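Local coordinates for N-acetyltransferase family protein (Bacillus anthracis, PDB 3LNB), which catalyses acetyl transfer from acetyl-coenzyme A to arylamines, and inactivates the antibacterial drug sulfamethoxazole, at residues N34-F39 / Y107-D112; K41-P46 / M64-E69. The protein carries 1 engineered substitution. All coordinates share one frame; numbering follows the deposited sequence.

Interaction 1: N34-F39 / Y107-D112. With FMT (formic acid), chain D.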
loop_
_atom_site.group_PDB
_atom_site.type_symbol
_atom_site.label_atom_id
_atom_site.label_comp_id
_atom_site.label_asym_id
_atom_site.label_seq_id
_atom_site.Cartn_x
_atom_site.Cartn_y
_atom_site.Cartn_z
ATOM N N ASN A 34 -13.950 -10.537 14.156
ATOM C CA ASN A 34 -12.694 -11.263 14.244
ATOM C C ASN A 34 -11.609 -10.455 13.544
ATOM O O ASN A 34 -10.501 -10.303 14.063
ATOM C CB ASN A 34 -12.812 -12.640 13.583
ATOM C CG ASN A 34 -11.523 -13.432 13.663
ATOM O OD1 ASN A 34 -10.563 -13.171 12.923
ATOM N ND2 ASN A 34 -11.479 -14.394 14.577
ATOM N N LEU A 35 -11.939 -9.934 12.365
ATOM C CA LEU A 35 -10.996 -9.133 11.593
ATOM C C LEU A 35 -10.517 -7.934 12.415
ATOM O O LEU A 35 -9.321 -7.663 12.475
ATOM C CB LEU A 35 -11.646 -8.646 10.290
ATOM C CG LEU A 35 -10.751 -7.934 9.259
ATOM C CD1 LEU A 35 -11.523 -7.751 7.962
ATOM C CD2 LEU A 35 -10.294 -6.584 9.778
ATOM N N GLN A 36 -11.449 -7.213 13.034
ATOM C CA GLN A 36 -11.087 -6.055 13.844
ATOM C C GLN A 36 -10.137 -6.447 14.969
ATOM O O GLN A 36 -9.135 -5.777 15.211
ATOM C CB GLN A 36 -12.336 -5.400 14.444
ATOM C CG GLN A 36 -13.150 -4.561 13.462
ATOM C CD GLN A 36 -14.322 -3.857 14.132
ATOM O OE1 GLN A 36 -15.193 -4.497 14.714
ATOM N NE2 GLN A 36 -14.342 -2.529 14.050
ATOM N N LYS A 37 -10.463 -7.536 15.658
ATOM C CA LYS A 37 -9.639 -8.021 16.754
ATOM C C LYS A 37 -8.237 -8.353 16.265
ATOM O O LYS A 37 -7.256 -7.942 16.873
ATOM C CB LYS A 37 -10.272 -9.264 17.384
ATOM C CG LYS A 37 -11.657 -9.027 17.978
ATOM C CD LYS A 37 -12.214 -10.321 18.564
ATOM C CE LYS A 37 -13.657 -10.163 19.013
ATOM N NZ LYS A 37 -14.201 -11.466 19.494
ATOM N N GLU A 38 -8.146 -9.097 15.163
ATOM C CA GLU A 38 -6.845 -9.472 14.615
ATOM C C GLU A 38 -6.107 -8.257 14.081
ATOM O O GLU A 38 -4.880 -8.165 14.179
ATOM C CB GLU A 38 -7.000 -10.490 13.482
ATOM C CG GLU A 38 -7.516 -11.863 13.898
ATOM C CD GLU A 38 -6.599 -12.569 14.889
ATOM O OE1 GLU A 38 -5.363 -12.517 14.719
ATOM O OE2 GLU A 38 -7.120 -13.193 15.834
ATOM N N PHE A 39 -6.857 -7.329 13.500
ATOM C CA PHE A 39 -6.259 -6.126 12.938
ATOM C C PHE A 39 -5.547 -5.346 14.043
ATOM O O PHE A 39 -4.371 -5.011 13.912
ATOM C CB PHE A 39 -7.337 -5.250 12.289
ATOM C CG PHE A 39 -6.790 -4.214 11.355
ATOM C CD1 PHE A 39 -6.443 -4.553 10.052
ATOM C CD2 PHE A 39 -6.596 -2.906 11.782
ATOM C CE1 PHE A 39 -5.909 -3.603 9.187
ATOM C CE2 PHE A 39 -6.065 -1.949 10.928
ATOM C CZ PHE A 39 -5.720 -2.295 9.628
ATOM N N TYR A 107 -9.757 -1.787 3.657
ATOM C CA TYR A 107 -11.130 -1.511 3.251
ATOM C C TYR A 107 -12.079 -2.265 4.181
ATOM O O TYR A 107 -12.973 -1.672 4.787
ATOM C CB TYR A 107 -11.375 -1.961 1.805
ATOM C CG TYR A 107 -12.844 -2.130 1.466
ATOM C CD1 TYR A 107 -13.659 -1.026 1.206
ATOM C CD2 TYR A 107 -13.434 -3.395 1.474
ATOM C CE1 TYR A 107 -15.032 -1.177 0.971
ATOM C CE2 TYR A 107 -14.802 -3.560 1.240
ATOM C CZ TYR A 107 -15.597 -2.447 0.994
ATOM O OH TYR A 107 -16.954 -2.611 0.827
ATOM N N TYR A 108 -11.883 -3.575 4.286
ATOM C CA TYR A 108 -12.729 -4.392 5.142
ATOM C C TYR A 108 -12.715 -3.871 6.572
ATOM O O TYR A 108 -13.763 -3.763 7.204
ATOM C CB TYR A 108 -12.276 -5.857 5.121
ATOM C CG TYR A 108 -12.642 -6.585 3.848
ATOM C CD1 TYR A 108 -13.964 -6.626 3.407
ATOM C CD2 TYR A 108 -11.674 -7.229 3.081
ATOM C CE1 TYR A 108 -14.319 -7.292 2.230
ATOM C CE2 TYR A 108 -12.016 -7.898 1.897
ATOM C CZ TYR A 108 -13.341 -7.926 1.482
ATOM O OH TYR A 108 -13.699 -8.595 0.328
ATOM N N PHE A 109 -11.529 -3.540 7.069
ATOM C CA PHE A 109 -11.407 -3.031 8.427
ATOM C C PHE A 109 -12.236 -1.761 8.612
ATOM O O PHE A 109 -13.025 -1.660 9.555
ATOM C CB PHE A 109 -9.946 -2.730 8.769
ATOM C CG PHE A 109 -9.747 -2.241 10.180
ATOM C CD1 PHE A 109 -9.963 -3.090 11.259
ATOM C CD2 PHE A 109 -9.374 -0.927 10.428
ATOM C CE1 PHE A 109 -9.810 -2.634 12.570
ATOM C CE2 PHE A 109 -9.218 -0.458 11.736
ATOM C CZ PHE A 109 -9.437 -1.314 12.807
ATOM N N LEU A 110 -12.059 -0.801 7.710
ATOM C CA LEU A 110 -12.792 0.455 7.801
ATOM C C LEU A 110 -14.302 0.261 7.659
ATOM O O LEU A 110 -15.084 1.038 8.211
ATOM C CB LEU A 110 -12.278 1.451 6.759
ATOM C CG LEU A 110 -10.830 1.917 6.969
ATOM C CD1 LEU A 110 -10.467 2.973 5.925
ATOM C CD2 LEU A 110 -10.668 2.486 8.375
ATOM N N MET A 111 -14.715 -0.762 6.916
ATOM C CA MET A 111 -16.141 -1.034 6.772
ATOM C C MET A 111 -16.641 -1.518 8.135
ATOM O O MET A 111 -17.693 -1.090 8.604
ATOM C CB MET A 111 -16.400 -2.106 5.705
ATOM C CG MET A 111 -16.354 -1.610 4.251
ATOM S SD MET A 111 -17.698 -0.453 3.793
ATOM C CE MET A 111 -19.082 -1.596 3.642
ATOM N N ASP A 112 -15.881 -2.406 8.771
ATOM C CA ASP A 112 -16.262 -2.914 10.085
ATOM C C ASP A 112 -16.329 -1.772 11.090
ATOM O O ASP A 112 -17.130 -1.803 12.026
ATOM C CB ASP A 112 -15.265 -3.959 10.577
ATOM C CG ASP A 112 -15.500 -5.321 9.965
ATOM O OD1 ASP A 112 -16.475 -5.472 9.198
ATOM O OD2 ASP A 112 -14.711 -6.242 10.260
HETATM C C FMT D . -15.651 0.757 15.326
HETATM O O1 FMT D . -15.389 -0.385 15.649
HETATM O O2 FMT D . -14.687 1.693 15.302
#
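A buried helix-to-helix contact, built round the stacked rings of F39 and F109, joins helix 34-42 near the N terminus to the C-terminal end of helix 99-112. The axes of the two short helical segments approach to 9.6 Å and cross steeply, at -113°, and the backbones draw nearest where Q36 faces F109. The phenyl rings lie face to face with their centroids 3.8 Å apart and their planes 19° from parallel, F39 CD2 sitting over the middle of the F109 ring. Both side chains leave their helices with CG anti to the backbone N, which sends each ring into the interface. At the rim of the F109 ring, L35 CD2 lies near the plane, 3.8 Å from F109 CD1, while the other methyl, L35 CD1, rests 3.5 Å from Y108 CB.

In the arylamine N-acetyltransferase fold these helices belong to the N-terminal helical bundle, the first of the three domains. Helix 55-65 adds I58 against both phenyl rings, and helix 83-92 adds V87 against L35, so flat and branched apolar residues suit the inner side. A polar margin borders it: Q36 lays its CG methylene 3.6 Å from D112 CB, with amide and carboxylate planes steeply inclined to each other. The extended Q36 chain carries NE2 to a formic acid molecule, probably from the crystallisation liquor, whose O1 accepts a hydrogen bond of 2.9 Å from Q36 NE2, bent to 140° at the hydrogen. D112 OD2 instead hydrogen-bonds T33 OG1, just ahead of helix 34-42, and T33 OG1 also accepts the backbone N-H of Q36.

Interaction 2: K41-P46 / M64-E69. Engineered in segment 64-69: F68 (natural residue Tyr). With COA (coenzyme A), chain B.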
loop_
_atom_site.group_PDB
_atom_site.type_symbol
_atom_site.label_atom_id
_atom_site.label_comp_id
_atom_site.label_asym_id
_atom_site.label_seq_id
_atom_site.Cartn_x
_atom_site.Cartn_y
_atom_site.Cartn_z
ATOM N N LYS A 41 -4.504 -6.315 16.944
ATOM C CA LYS A 41 -3.368 -7.077 17.460
ATOM C C LYS A 41 -2.134 -6.932 16.568
ATOM O O LYS A 41 -1.041 -6.613 17.046
ATOM C CB LYS A 41 -3.745 -8.556 17.574
ATOM C CG LYS A 41 -2.604 -9.461 18.023
ATOM C CD LYS A 41 -3.004 -10.932 17.989
ATOM C CE LYS A 41 -1.854 -11.832 18.439
ATOM N NZ LYS A 41 -2.236 -13.273 18.394
ATOM N N ARG A 42 -2.311 -7.162 15.272
ATOM C CA ARG A 42 -1.204 -7.068 14.327
ATOM C C ARG A 42 -0.567 -5.684 14.313
ATOM O O ARG A 42 0.655 -5.560 14.334
ATOM C CB ARG A 42 -1.684 -7.408 12.915
ATOM C CG ARG A 42 -0.616 -7.319 11.823
ATOM C CD ARG A 42 0.333 -8.516 11.829
ATOM N NE ARG A 42 1.058 -8.619 10.563
ATOM C CZ ARG A 42 2.362 -8.383 10.410
ATOM N NH1 ARG A 42 2.920 -8.504 9.212
ATOM N NH2 ARG A 42 3.111 -8.042 11.450
ATOM N N LEU A 43 -1.400 -4.647 14.269
ATOM C CA LEU A 43 -0.892 -3.280 14.218
ATOM C C LEU A 43 -0.580 -2.691 15.586
ATOM O O LEU A 43 -0.303 -1.497 15.706
ATOM C CB LEU A 43 -1.870 -2.376 13.458
ATOM C CG LEU A 43 -2.024 -2.653 11.952
ATOM C CD1 LEU A 43 -0.684 -2.460 11.261
ATOM C CD2 LEU A 43 -2.527 -4.081 11.715
ATOM N N LYS A 44 -0.614 -3.539 16.609
ATOM C CA LYS A 44 -0.304 -3.115 17.974
ATOM C C LYS A 44 -1.100 -1.889 18.400
ATOM O O LYS A 44 -0.558 -0.979 19.039
ATOM C CB LYS A 44 1.180 -2.786 18.091
ATOM C CG LYS A 44 2.085 -3.737 17.351
ATOM C CD LYS A 44 2.195 -5.081 18.030
ATOM C CE LYS A 44 3.662 -5.484 18.116
ATOM N NZ LYS A 44 4.374 -5.268 16.822
ATOM N N ILE A 45 -2.374 -1.857 18.033
ATOM C CA ILE A 45 -3.240 -0.751 18.395
ATOM C C ILE A 45 -4.324 -1.271 19.329
ATOM O O ILE A 45 -5.042 -2.213 19.001
ATOM C CB ILE A 45 -3.904 -0.125 17.150
ATOM C CG1 ILE A 45 -2.847 0.578 16.300
ATOM C CG2 ILE A 45 -4.983 0.863 17.576
ATOM C CD1 ILE A 45 -3.371 1.074 14.972
ATOM N N PRO A 46 -4.450 -0.662 20.518
ATOM C CA PRO A 46 -5.466 -1.098 21.474
ATOM C C PRO A 46 -6.839 -1.104 20.822
ATOM O O PRO A 46 -7.178 -0.189 20.072
ATOM C CB PRO A 46 -5.371 -0.045 22.573
ATOM C CG PRO A 46 -4.996 1.190 21.802
ATOM C CD PRO A 46 -3.896 0.647 20.910
ATOM N N MET A 64 4.591 1.020 9.200
ATOM C CA MET A 64 5.695 0.572 10.043
ATOM C C MET A 64 5.722 -0.932 10.299
ATOM O O MET A 64 6.765 -1.486 10.653
ATOM C CB MET A 64 5.625 1.283 11.403
ATOM C CG MET A 64 5.892 2.763 11.369
ATOM S SD MET A 64 7.575 3.097 10.860
ATOM C CE MET A 64 8.486 2.660 12.350
ATOM N N ILE A 65 4.584 -1.593 10.119
ATOM C CA ILE A 65 4.486 -3.024 10.406
ATOM C C ILE A 65 4.170 -3.958 9.234
ATOM O O ILE A 65 4.799 -5.004 9.088
ATOM C CB ILE A 65 3.442 -3.248 11.531
ATOM C CG1 ILE A 65 3.925 -2.553 12.808
ATOM C CG2 ILE A 65 3.212 -4.738 11.761
ATOM C CD1 ILE A 65 2.890 -2.459 13.904
ATOM N N LEU A 66 3.191 -3.599 8.416
ATOM C CA LEU A 66 2.817 -4.434 7.275
ATOM C C LEU A 66 3.749 -4.199 6.085
ATOM O O LEU A 66 3.647 -3.184 5.396
ATOM C CB LEU A 66 1.369 -4.146 6.870
ATOM C CG LEU A 66 0.301 -4.507 7.901
ATOM C CD1 LEU A 66 -1.070 -4.144 7.351
ATOM C CD2 LEU A 66 0.374 -6.003 8.226
ATOM N N PRO A 67 4.668 -5.144 5.823
ATOM C CA PRO A 67 5.604 -4.998 4.704
ATOM C C PRO A 67 4.912 -5.019 3.347
ATOM O O PRO A 67 3.912 -5.713 3.159
ATOM C CB PRO A 67 6.535 -6.199 4.861
ATOM C CG PRO A 67 6.378 -6.599 6.307
ATOM C CD PRO A 67 4.909 -6.405 6.539
ATOM N N PHE A 68 5.444 -4.239 2.414
ATOM C CA PHE A 68 4.935 -4.197 1.047
ATOM C C PHE A 68 5.774 -5.278 0.362
ATOM O O PHE A 68 6.992 -5.135 0.248
ATOM C CB PHE A 68 5.217 -2.825 0.417
ATOM C CG PHE A 68 4.894 -2.742 -1.051
ATOM C CD1 PHE A 68 3.611 -2.399 -1.481
ATOM C CD2 PHE A 68 5.876 -3.005 -2.007
ATOM C CE1 PHE A 68 3.312 -2.319 -2.840
ATOM C CE2 PHE A 68 5.586 -2.929 -3.371
ATOM C CZ PHE A 68 4.301 -2.585 -3.788
ATOM N N GLU A 69 5.140 -6.366 -0.066
ATOM C CA GLU A 69 5.883 -7.449 -0.703
ATOM C C GLU A 69 5.094 -8.264 -1.716
ATOM O O GLU A 69 3.861 -8.282 -1.701
ATOM C CB GLU A 69 6.478 -8.378 0.366
ATOM C CG GLU A 69 5.501 -8.838 1.457
ATOM C CD GLU A 69 5.020 -10.278 1.280
ATOM O OE1 GLU A 69 4.462 -10.840 2.253
ATOM O OE2 GLU A 69 5.187 -10.845 0.174
HETATM N N1A COA B . 8.734 -4.330 -8.216
HETATM C C2A COA B . 9.821 -5.027 -7.933
HETATM N N3A COA B . 10.964 -4.437 -7.626
HETATM C C4A COA B . 11.050 -3.101 -7.592
HETATM C C5A COA B . 9.932 -2.336 -7.888
HETATM C C6A COA B . 8.747 -2.990 -8.204
HETATM N N6A COA B . 7.643 -2.298 -8.477
HETATM N N7A COA B . 10.278 -1.058 -7.770
HETATM C C8A COA B . 11.560 -1.018 -7.412
HETATM N N9A COA B . 12.034 -2.258 -7.297
HETATM C C1B COA B . 13.386 -2.623 -6.811
HETATM C C2B COA B . 14.516 -2.028 -7.649
HETATM O O2B COA B . 14.725 -2.823 -8.821
HETATM C C3B COA B . 15.688 -2.180 -6.681
HETATM O O3B COA B . 16.329 -3.447 -6.855
HETATM P P3B COA B . 17.915 -3.556 -6.608
HETATM O O7A COA B . 18.340 -2.867 -5.369
HETATM O O8A COA B . 18.267 -5.127 -6.593
HETATM O O9A COA B . 18.596 -2.931 -7.925
HETATM C C4B COA B . 15.025 -2.104 -5.303
HETATM O O4B COA B . 13.610 -2.000 -5.537
HETATM C C5B COA B . 15.480 -0.864 -4.534
HETATM O O5B COA B . 15.102 0.316 -5.246
HETATM P P1A COA B . 15.653 1.746 -4.760
HETATM O O1A COA B . 14.862 2.846 -5.628
HETATM O O2A COA B . 17.120 1.849 -4.922
HETATM O O3A COA B . 15.208 1.894 -3.220
HETATM P P2A COA B . 13.733 2.322 -2.739
HETATM O O4A COA B . 13.774 3.924 -2.593
HETATM O O5A COA B . 13.394 1.659 -1.460
HETATM O O6A COA B . 12.694 1.999 -3.927
HETATM C CBP COA B . 10.468 0.988 -3.652
HETATM C CCP COA B . 11.953 0.775 -3.963
HETATM C CDP COA B . 10.303 1.387 -2.184
HETATM C CEP COA B . 9.712 -0.315 -3.914
HETATM C CAP COA B . 9.905 2.085 -4.560
HETATM O OAP COA B . 10.116 1.724 -5.927
HETATM C C9P COA B . 8.404 2.281 -4.336
HETATM O O9P COA B . 7.979 2.821 -3.315
HETATM N N8P COA B . 7.635 1.834 -5.327
HETATM C C7P COA B . 6.168 1.945 -5.321
HETATM C C6P COA B . 5.536 0.651 -5.841
HETATM C C5P COA B . 4.072 0.870 -6.230
HETATM O O5P COA B . 3.784 1.486 -7.254
HETATM N N4P COA B . 3.166 0.341 -5.412
HETATM C C3P COA B . 1.725 0.481 -5.664
HETATM C C2P COA B . 1.252 -0.514 -6.726
HETATM S S1P COA B . 1.263 -2.259 -6.171
#
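A Schellman motif ends helix 34-42 at the place where R42, L43 and K44 meet I65 and L66, as helix 55-65 gives way to strand 68-69. K44 is the C-prime residue, with positive phi (52°); its backbone N bonds to K41 O at 3.1 Å, and I45 N reaches back to F40 O. The turn sets K44 CG 3.8 Å from I65 CD1, and that same methyl lies near L43 O, which hydrogen-bonds N61 ND2 of helix 55-65. L43 CD1 is 4.1 Å from L66 CG, the two leucines crossing at about a right angle, as suits compact branched chains filling a buried junction.

R42, in the last turn of the same helix, gives its segment's largest share of the contact. Its CG is anti to the backbone N, and a bend at chi2 (77°) swings the guanidinium alongside the 64-69 segment. L66 CD2 lies over one face of the group, 3.6 Å from R42 NE, while I65 CG2 approaches R42 NH2 obliquely at 3.3 Å and P67 CD flanks NH1. Arginine suits this place because its planar head offers a broad surface to methyl groups and keeps its N-H groups for acceptors around it: NE donates to L90 O and NH1 to R95 O.

Further along the segment, F68, an engineered residue that is tyrosine in the natural sequence, lines the coenzyme A pocket, its CZ 3.5 Å from COA N4P and the thiol sulfur S1P at the ring edge in plane. The hydrogen bonds from R42 NE and NH1 to two carbonyl oxygens hold the rotation of the guanidinium, while I65, L66 and P67 pack against it with apolar atoms; its charge is probably eased by those carbonyl dipoles.

From the N terminus, helix 34-42 serves both contacts in turn: residues 34-39 enter interaction 1, and after F40 the helix end and its turn, 41-46, enter interaction 2. The chain then runs through helix 55-65 to 64-69, closing the shorter loop, with 17 residues between the segments. It continues through helices 71-75 and 83-92 into helix 99-112, where 107-112 closes the longer loop, which contains the shorter one. The centres of the two contacts lie about 13 Å apart. One helix is thereby tied to the end of helix 99-112 and to the passage leading into the strand 68-69 edge of the five-stranded antiparallel sheet, beside bound coenzyme A.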